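Putative Acetyltransferase (Lactobacillus plantarum WCFS1, PDB 3EFA) is a putative N-acetyltransferase of the GNAT superfamily, probably transferring an acetyl group from acetyl-CoA to an amine substrate that is not known. Local coordinates at residues A[63-68]-A[74-79]; A[91-96]-A[123-128]. All coordinates share one frame; numbering follows the deposited sequence.

In the fold
Contact 1 closes the hairpin of strands 57-66 and 71-79, near the middle of the mixed sheet; contact 2 follows later in the chain and packs helix 88-102 against the turn leading from helix 117-122 into strand 126-129. Their centres lie about 12 Å apart, and both reach the same sheet. Phe74 joins them: its ring leaves the hairpin to pack on Leu93 and Ala96 of the helix and on Tyr125, whose OH is 3.6 Å from Phe74 CE2. Strand 71-79 is followed, after a loop, by helix 88-102, the unit that in GNAT enzymes carries the acetyl-CoA pyrophosphate loop; contact 1 joins its strand to 57-66, and contact 2 joins its helix to the segment before strand 126-129.

Contact 1: A[63-68]-A[74-79]; sequences RLEPQA and FGRVCT. With FMT (formic acid), chain C.
Arg63 and Gly75 form an antiparallel hydrogen-bonded pair, joined by two nearly straight backbone bonds: Arg63 N to Gly75 O at 2.6 Å and Gly75 N to Arg63 O at 2.9 Å. Leu64 and Phe74 form the next, non-hydrogen-bonded pair. Their side chains lie on the other face of the sheet, where Leu64 CD2 meets the Phe74 ring at its edge, 4.2 Å from CD1.

On the Arg63 face, the Arg63 and Arg76 side chains run side by side. Arg76 CG lies over one face of the Arg63 guanidinium, toward its rim, and Arg63 NH2 sits over the rim of the Arg76 guanidinium, 3.6 Å from Arg76 NH1, with the two planes 33° apart. Acidic groups probably offset this pairing of like charges. Bent at chi3 (78°), Arg63 grips Glu65 side-on: NE at 2.9 Å and NH2 at 3.0 Å both reach OE2, from one face of the carboxylate, well above its plane. Glu65 OE2 also accepts a hydrogen bond from a water that itself accepts from Arg76 N and Arg76 NH1. It lies 3.7 Å from Gly75 CA, where a CB would clash.

Asp39 and Asp42 form salt bridges with Arg63 NH1, while Arg76 NH2 bonds to Glu37 O. A leucine in place of Arg63 would probably deprive Asp39, Asp42 and Glu65 of the cation joining them and leave the Glu65 carboxylate held mainly through the water to Arg76.

At Arg76 (phi 39°) the strand turns a corner, consistent with the GNAT fold, in which a bulge here helps splay the strand from the next, where acetyl-CoA binds. Leu64 packs on Trp99 of helix 88-102 on one side of the sheet; Arg76 and Cys78 lie against Arg22 of helix 12-29 on the other.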
loop_
_atom_site.group_PDB
_atom_site.type_symbol
_atom_site.label_atom_id
_atom_site.label_comp_id
_atom_site.label_asym_id
_atom_site.label_seq_id
_atom_site.Cartn_x
_atom_site.Cartn_y
_atom_site.Cartn_z
ATOM N N ARG A 63 15.472 5.988 8.861
ATOM C CA ARG A 63 16.234 5.242 7.861
ATOM C C ARG A 63 15.724 5.537 6.442
ATOM O O ARG A 63 14.511 5.485 6.170
ATOM C CB ARG A 63 16.189 3.726 8.153
ATOM C CG ARG A 63 17.051 2.849 7.191
ATOM C CD ARG A 63 17.176 1.377 7.645
ATOM N NE ARG A 63 15.980 0.578 7.340
ATOM C CZ ARG A 63 15.867 -0.740 7.531
ATOM N NH1 ARG A 63 16.889 -1.444 8.034
ATOM N NH2 ARG A 63 14.727 -1.359 7.211
ATOM N N LEU A 64 16.643 5.844 5.531
ATOM C CA LEU A 64 16.242 6.107 4.147
ATOM C C LEU A 64 16.115 4.803 3.336
ATOM O O LEU A 64 17.084 4.051 3.209
ATOM C CB LEU A 64 17.194 7.127 3.497
ATOM C CG LEU A 64 17.115 8.461 4.273
ATOM C CD1 LEU A 64 18.456 9.118 4.512
ATOM C CD2 LEU A 64 16.114 9.452 3.642
ATOM N N GLU A 65 14.902 4.539 2.836
ATOM C CA GLU A 65 14.575 3.310 2.102
ATOM C C GLU A 65 13.926 3.597 0.727
ATOM O O GLU A 65 12.701 3.470 0.560
ATOM C CB GLU A 65 13.653 2.397 2.938
ATOM C CG GLU A 65 14.115 2.154 4.383
ATOM C CD GLU A 65 13.148 1.289 5.209
ATOM O OE1 GLU A 65 12.203 0.695 4.629
ATOM O OE2 GLU A 65 13.332 1.208 6.446
ATOM N N PRO A 66 14.751 3.945 -0.273
ATOM C CA PRO A 66 14.239 4.205 -1.637
ATOM C C PRO A 66 13.470 3.004 -2.204
ATOM O O PRO A 66 13.912 1.863 -2.017
ATOM C CB PRO A 66 15.499 4.395 -2.487
ATOM C CG PRO A 66 16.696 4.231 -1.562
ATOM C CD PRO A 66 16.222 3.813 -0.201
ATOM N N GLN A 67 12.355 3.265 -2.885
ATOM C CA GLN A 67 11.576 2.229 -3.558
ATOM C C GLN A 67 11.559 2.505 -5.071
ATOM O O GLN A 67 12.121 3.497 -5.524
ATOM C CB GLN A 67 10.144 2.196 -3.005
ATOM C CG GLN A 67 10.059 2.169 -1.484
ATOM C CD GLN A 67 10.459 0.821 -0.902
ATOM O OE1 GLN A 67 10.015 -0.225 -1.392
ATOM N NE2 GLN A 67 11.315 0.835 0.143
ATOM N N ALA A 68 10.917 1.634 -5.849
ATOM C CA ALA A 68 10.761 1.871 -7.288
ATOM C C ALA A 68 9.855 3.065 -7.593
ATOM O O ALA A 68 9.098 3.514 -6.736
ATOM C CB ALA A 68 10.221 0.617 -7.993
ATOM N N PHE A 74 10.397 6.357 4.325
ATOM C CA PHE A 74 11.134 6.722 5.535
ATOM C C PHE A 74 10.817 5.712 6.650
ATOM O O PHE A 74 9.658 5.589 7.055
ATOM C CB PHE A 74 10.733 8.120 6.008
ATOM C CG PHE A 74 10.810 9.188 4.940
ATOM C CD1 PHE A 74 12.042 9.728 4.555
ATOM C CD2 PHE A 74 9.645 9.677 4.341
ATOM C CE1 PHE A 74 12.117 10.728 3.583
ATOM C CE2 PHE A 74 9.703 10.677 3.364
ATOM C CZ PHE A 74 10.939 11.206 2.982
ATOM N N GLY A 75 11.825 4.985 7.137
ATOM C CA GLY A 75 11.603 3.979 8.169
ATOM C C GLY A 75 12.459 4.046 9.435
ATOM O O GLY A 75 13.241 4.996 9.634
ATOM N N ARG A 76 12.309 3.023 10.285
ATOM C CA ARG A 76 12.979 2.936 11.598
ATOM C C ARG A 76 13.058 4.294 12.337
ATOM O O ARG A 76 14.147 4.758 12.752
ATOM C CB ARG A 76 14.358 2.259 11.466
ATOM C CG ARG A 76 14.304 0.848 10.824
ATOM C CD ARG A 76 13.351 -0.085 11.585
ATOM N NE ARG A 76 13.640 -1.518 11.438
ATOM C CZ ARG A 76 13.046 -2.348 10.571
ATOM N NH1 ARG A 76 12.126 -1.907 9.710
ATOM N NH2 ARG A 76 13.383 -3.640 10.555
ATOM N N VAL A 77 11.880 4.893 12.515
ATOM C CA VAL A 77 11.690 6.244 13.055
ATOM C C VAL A 77 11.618 6.260 14.590
ATOM O O VAL A 77 10.787 5.574 15.174
ATOM C CB VAL A 77 10.372 6.831 12.519
ATOM C CG1 VAL A 77 10.238 8.314 12.881
ATOM C CG2 VAL A 77 10.260 6.604 10.994
ATOM N N CYS A 78 12.479 7.037 15.247
ATOM C CA CYS A 78 12.459 7.092 16.714
ATOM C C CYS A 78 13.216 8.277 17.325
ATOM O O CYS A 78 14.069 8.896 16.677
ATOM C CB CYS A 78 12.933 5.758 17.327
ATOM S SG CYS A 78 14.697 5.325 17.106
ATOM N N THR A 79 12.897 8.576 18.583
ATOM C CA THR A 79 13.441 9.743 19.275
ATOM C C THR A 79 13.889 9.372 20.686
ATOM O O THR A 79 13.182 8.647 21.389
ATOM C CB THR A 79 12.377 10.869 19.371
ATOM O OG1 THR A 79 12.054 11.343 18.058
ATOM C CG2 THR A 79 12.872 12.044 20.235
HETATM C C FMT C . 9.169 13.037 18.672
HETATM O O1 FMT C . 10.027 13.867 18.360
HETATM O O2 FMT C . 8.620 12.988 19.776
HETATM O O HOH W 1 11.629 0.576 8.647
#

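Contact 2: A[91-96]-A[123-128]; sequences QLLTAA and CGYRVT. With FMT (formic acid), chain D.
Helix 88-102 of the GNAT fold, which follows the acetyl-CoA loop in this family, meets the C-terminal part of the domain here: Leu93, on the helix, packs against Cys123 and Tyr125 in the connection between helix 117-122 and strand 126-129. Helix 117-122 ends in a Schellman motif at Gly124. This glycine leaves helical geometry with a positive phi of 100°, where a side chain would be jammed against the preceding carbonyl oxygen, and the chain then swings round into the strand.

Past the turn, strand 126-129 is the outermost strand of the sheet within this chain, and Arg126 there packs on Ala68 of the second subunit. A formic acid molecule, probably from the crystallisation liquor, is hydrogen-bonded to Arg126 NH1 and to Gln145 N.

The contact itself is small and apolar, with no hydrogen bond between the two segments. Tyr120 of helix 117-122 adds to the cover over Leu93, and Met142 and Lys144 of strand 139-145 touch Tyr125. The buried Tyr125 hydroxyl has its polar partner on the same helix as Leu93, one turn further on, where it is hydrogen-bonded to Glu97 OE2. The tyrosine is thus tied to helix 88-102 both by packing and by a polar bond.

Leu93 reaches across with CG anti to its own backbone N (chi1 178°), which brings both methyls to the turn. Leu93 and Tyr125 approach from opposite directions. CD2 of the leucine is shared between two neighbours, Cys123 SG at 4.3 Å and the tyrosine ring, which it approaches obliquely near Tyr125 CE2 at 4.2 Å, while Leu93 CD1 comes to the hydroxyl, 4.0 Å from Tyr125 OH.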
loop_
_atom_site.group_PDB
_atom_site.type_symbol
_atom_site.label_atom_id
_atom_site.label_comp_id
_atom_site.label_asym_id
_atom_site.label_seq_id
_atom_site.Cartn_x
_atom_site.Cartn_y
_atom_site.Cartn_z
ATOM N N GLN A 91 10.685 18.058 12.676
ATOM C CA GLN A 91 11.767 18.828 12.063
ATOM C C GLN A 91 12.654 17.945 11.165
ATOM O O GLN A 91 12.998 18.330 10.041
ATOM C CB GLN A 91 12.624 19.476 13.156
ATOM C CG GLN A 91 13.486 20.656 12.709
ATOM C CD GLN A 91 12.930 22.007 13.163
ATOM O OE1 GLN A 91 12.039 22.068 14.015
ATOM N NE2 GLN A 91 13.460 23.094 12.598
ATOM N N LEU A 92 13.024 16.766 11.662
ATOM C CA LEU A 92 13.823 15.813 10.886
ATOM C C LEU A 92 13.113 15.398 9.592
ATOM O O LEU A 92 13.712 15.414 8.502
ATOM C CB LEU A 92 14.166 14.567 11.721
ATOM C CG LEU A 92 15.108 13.537 11.055
ATOM C CD1 LEU A 92 16.388 14.187 10.496
ATOM C CD2 LEU A 92 15.472 12.382 11.982
ATOM N N LEU A 93 11.835 15.036 9.718
ATOM C CA LEU A 93 11.055 14.586 8.576
ATOM C C LEU A 93 10.920 15.666 7.504
ATOM O O LEU A 93 11.098 15.390 6.307
ATOM C CB LEU A 93 9.674 14.101 9.021
ATOM C CG LEU A 93 8.736 13.637 7.900
ATOM C CD1 LEU A 93 9.312 12.408 7.164
ATOM C CD2 LEU A 93 7.315 13.351 8.439
ATOM N N THR A 94 10.605 16.889 7.932
ATOM C CA THR A 94 10.545 18.032 7.008
ATOM C C THR A 94 11.873 18.194 6.253
ATOM O O THR A 94 11.878 18.479 5.057
ATOM C CB THR A 94 10.183 19.358 7.735
ATOM O OG1 THR A 94 8.875 19.259 8.313
ATOM C CG2 THR A 94 10.208 20.547 6.770
ATOM N N ALA A 95 13.000 17.982 6.936
ATOM C CA ALA A 95 14.292 18.023 6.235
ATOM C C ALA A 95 14.538 16.820 5.303
ATOM O O ALA A 95 15.105 16.971 4.224
ATOM C CB ALA A 95 15.451 18.219 7.216
ATOM N N ALA A 96 14.102 15.634 5.707
ATOM C CA ALA A 96 14.276 14.439 4.869
ATOM C C ALA A 96 13.458 14.488 3.567
ATOM O O ALA A 96 13.926 14.018 2.516
ATOM C CB ALA A 96 13.969 13.151 5.670
ATOM N N CYS A 123 1.151 16.262 8.947
ATOM C CA CYS A 123 2.299 16.488 8.070
ATOM C C CYS A 123 1.942 16.332 6.592
ATOM O O CYS A 123 2.806 16.493 5.727
ATOM C CB CYS A 123 3.479 15.571 8.431
ATOM S SG CYS A 123 4.152 15.807 10.101
ATOM N N GLY A 124 0.681 16.001 6.305
ATOM C CA GLY A 124 0.208 15.928 4.931
ATOM C C GLY A 124 0.099 14.553 4.278
ATOM O O GLY A 124 -0.154 14.465 3.073
ATOM N N TYR A 125 0.280 13.483 5.053
ATOM C CA TYR A 125 0.085 12.112 4.542
ATOM C C TYR A 125 -1.392 11.677 4.609
ATOM O O TYR A 125 -2.170 12.229 5.387
ATOM C CB TYR A 125 0.977 11.105 5.298
ATOM C CG TYR A 125 2.463 11.298 5.052
ATOM C CD1 TYR A 125 3.174 10.441 4.203
ATOM C CD2 TYR A 125 3.150 12.352 5.653
ATOM C CE1 TYR A 125 4.538 10.630 3.958
ATOM C CE2 TYR A 125 4.497 12.556 5.420
ATOM C CZ TYR A 125 5.191 11.697 4.573
ATOM O OH TYR A 125 6.527 11.923 4.354
ATOM N N ARG A 126 -1.772 10.702 3.781
ATOM C CA ARG A 126 -3.103 10.076 3.858
ATOM C C ARG A 126 -3.027 8.534 3.768
ATOM O O ARG A 126 -2.168 7.987 3.078
ATOM C CB ARG A 126 -4.031 10.625 2.755
ATOM C CG ARG A 126 -3.538 10.259 1.372
ATOM C CD ARG A 126 -4.466 10.681 0.240
ATOM N NE ARG A 126 -4.217 9.871 -0.956
ATOM C CZ ARG A 126 -3.047 9.823 -1.594
ATOM N NH1 ARG A 126 -2.009 10.533 -1.149
ATOM N NH2 ARG A 126 -2.904 9.057 -2.671
ATOM N N VAL A 127 -3.935 7.843 4.457
ATOM C CA VAL A 127 -4.016 6.385 4.377
ATOM C C VAL A 127 -4.370 5.940 2.959
ATOM O O VAL A 127 -5.307 6.468 2.369
ATOM C CB VAL A 127 -5.085 5.825 5.343
ATOM C CG1 VAL A 127 -5.151 4.283 5.255
ATOM C CG2 VAL A 127 -4.815 6.302 6.785
ATOM N N THR A 128 -3.607 4.998 2.402
ATOM C CA THR A 128 -3.973 4.395 1.111
ATOM C C THR A 128 -4.296 2.909 1.235
ATOM O O THR A 128 -4.796 2.306 0.297
ATOM C CB THR A 128 -2.901 4.571 -0.014
ATOM O OG1 THR A 128 -1.628 4.090 0.437
ATOM C CG2 THR A 128 -2.785 6.033 -0.475
HETATM C C FMT D . -1.052 13.929 -0.005
HETATM O O1 FMT D . -0.618 14.165 -1.137
HETATM O O2 FMT D . -1.647 12.898 0.328
#